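Local coordinates for protein lipopolysaccharide core heptose(I) kinase WaaP (Pseudomonas aeruginosa, PDB 6DFL) that phosphorylates the first heptose of the lipopolysaccharide inner core with ATP and also acts as a protein-tyrosine kinase on itself, at residues 95-100 against 111-116. Residues are numbered along the deposited sequence; the frame is centred on the assembly and turned at random.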
# COMPACT_ATOMS: atom_id res chain seq x y z
N ALA A 95 7.19 8.36 -16.88
CA ALA A 95 6.65 9.51 -17.60
C ALA A 95 7.51 9.77 -18.83
O ALA A 95 8.70 10.05 -18.70
CB ALA A 95 6.63 10.74 -16.70
N VAL A 96 6.90 9.69 -20.01
CA VAL A 96 7.63 9.89 -21.25
C VAL A 96 7.42 11.28 -21.85
O VAL A 96 8.15 11.65 -22.79
CB VAL A 96 7.27 8.82 -22.29
CG1 VAL A 96 7.85 7.48 -21.88
CG2 VAL A 96 5.75 8.72 -22.46
N ALA A 97 6.47 12.06 -21.35
CA ALA A 97 6.27 13.40 -21.87
C ALA A 97 5.54 14.24 -20.83
O ALA A 97 4.62 13.75 -20.17
CB ALA A 97 5.49 13.37 -23.19
N TYR A 98 5.93 15.51 -20.74
CA TYR A 98 5.40 16.43 -19.75
C TYR A 98 5.54 17.84 -20.29
O TYR A 98 6.52 18.13 -20.98
CB TYR A 98 6.14 16.28 -18.41
CG TYR A 98 5.95 17.43 -17.45
CD1 TYR A 98 4.75 17.62 -16.80
CD2 TYR A 98 6.98 18.32 -17.18
CE1 TYR A 98 4.57 18.64 -15.92
CE2 TYR A 98 6.80 19.37 -16.29
CZ TYR A 98 5.58 19.52 -15.67
OH TYR A 98 5.38 20.55 -14.77
N GLY A 99 4.58 18.70 -20.00
CA GLY A 99 4.68 20.07 -20.47
C GLY A 99 3.82 21.02 -19.68
O GLY A 99 2.74 20.65 -19.20
N GLU A 100 4.30 22.26 -19.53
CA GLU A 100 3.53 23.37 -18.97
C GLU A 100 3.85 24.62 -19.77
O GLU A 100 5.03 24.90 -20.03
CB GLU A 100 3.88 23.64 -17.52
CG GLU A 100 3.34 22.71 -16.48
CD GLU A 100 3.91 23.09 -15.12
OE1 GLU A 100 4.17 24.29 -14.92
OE2 GLU A 100 4.14 22.20 -14.28
N PHE A 111 0.30 18.99 -19.82
CA PHE A 111 0.06 17.62 -20.21
C PHE A 111 1.13 16.74 -19.59
O PHE A 111 2.24 17.19 -19.30
CB PHE A 111 0.06 17.46 -21.73
CG PHE A 111 1.41 17.64 -22.36
CD1 PHE A 111 2.26 16.55 -22.55
CD2 PHE A 111 1.84 18.89 -22.77
CE1 PHE A 111 3.51 16.70 -23.13
CE2 PHE A 111 3.08 19.06 -23.36
CZ PHE A 111 3.93 17.95 -23.53
N ILE A 112 0.78 15.47 -19.42
CA ILE A 112 1.76 14.46 -19.05
C ILE A 112 1.30 13.12 -19.61
O ILE A 112 0.13 12.75 -19.47
CB ILE A 112 1.96 14.39 -17.51
CG1 ILE A 112 2.95 13.31 -17.13
CG2 ILE A 112 0.64 14.18 -16.78
CD1 ILE A 112 3.20 13.27 -15.63
N VAL A 113 2.23 12.40 -20.22
CA VAL A 113 1.98 11.08 -20.78
C VAL A 113 2.81 10.06 -20.01
O VAL A 113 4.04 10.15 -19.99
CB VAL A 113 2.34 11.04 -22.27
CG1 VAL A 113 2.02 9.68 -22.83
CG2 VAL A 113 1.62 12.16 -23.00
N THR A 114 2.15 9.06 -19.42
CA THR A 114 2.77 7.97 -18.69
C THR A 114 2.62 6.66 -19.46
O THR A 114 1.59 6.41 -20.08
CB THR A 114 2.13 7.79 -17.30
OG1 THR A 114 0.75 7.43 -17.44
CG2 THR A 114 2.25 9.07 -16.48
N GLU A 115 3.66 5.83 -19.39
CA GLU A 115 3.59 4.48 -19.94
C GLU A 115 2.53 3.65 -19.22
O GLU A 115 2.25 3.84 -18.03
CB GLU A 115 4.93 3.77 -19.82
CG GLU A 115 5.98 4.24 -20.80
CD GLU A 115 7.33 3.55 -20.57
OE1 GLU A 115 7.51 2.88 -19.52
OE2 GLU A 115 8.22 3.67 -21.44
N GLU A 116 1.94 2.71 -19.96
CA GLU A 116 1.04 1.76 -19.35
C GLU A 116 1.83 0.69 -18.61
O GLU A 116 2.89 0.26 -19.05
CB GLU A 116 0.15 1.10 -20.40
CG GLU A 116 -0.97 0.29 -19.80
CD GLU A 116 -1.92 -0.29 -20.85
OE1 GLU A 116 -1.41 -0.83 -21.86
OE2 GLU A 116 -3.15 -0.20 -20.65
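Phe-111 lies flat across the neighbouring strand of an antiparallel beta hairpin. Its CG takes the crowded position between the backbone N and the carbonyl carbon (chi1 70°), which turns the ring over the backbone of Tyr-98 and Gly-99. Gly-99 CA makes a CH-pi contact, 3.9 Å from the centroid of the Phe-111 ring. With no side chain at Gly-99, the ring can lie close against its backbone. Ala-97 CB meets the same ring at its edge, 3.9 Å from Phe-111 CE1. Gly-99 N sits under the ring centre and donates to Phe-111 O; Phe-111 N donates back to Gly-99 O.

A classic beta bulge interrupts the ladder at Val-96 and Ala-97, which both face Val-113. Val-113 O accepts a hydrogen bond from Val-96 N at 2.9 Å and a weak one from Ala-97 N at 3.4 Å. Val-113 N returns a nearly straight bond to Ala-97 O, 2.7 Å long. Val-96 lays CG2 obliquely against Val-113 CG1, 3.9 Å away, and its CG1 against CG and OE2 of Glu-115, which it crosses at about a right angle.

The hairpin supplies two inner strands of a five-stranded antiparallel sheet, as in the N-lobe of protein kinases. Strand 2-5 pairs with 95-101, and strand 48-53 with 109-115. Helix 76-87 packs on the face carrying Ala-95, Tyr-98, Ile-112 and Thr-114, where Trp-79 stacks on Tyr-98. On the other face, Phe-19 meets Phe-111 edge-to-face.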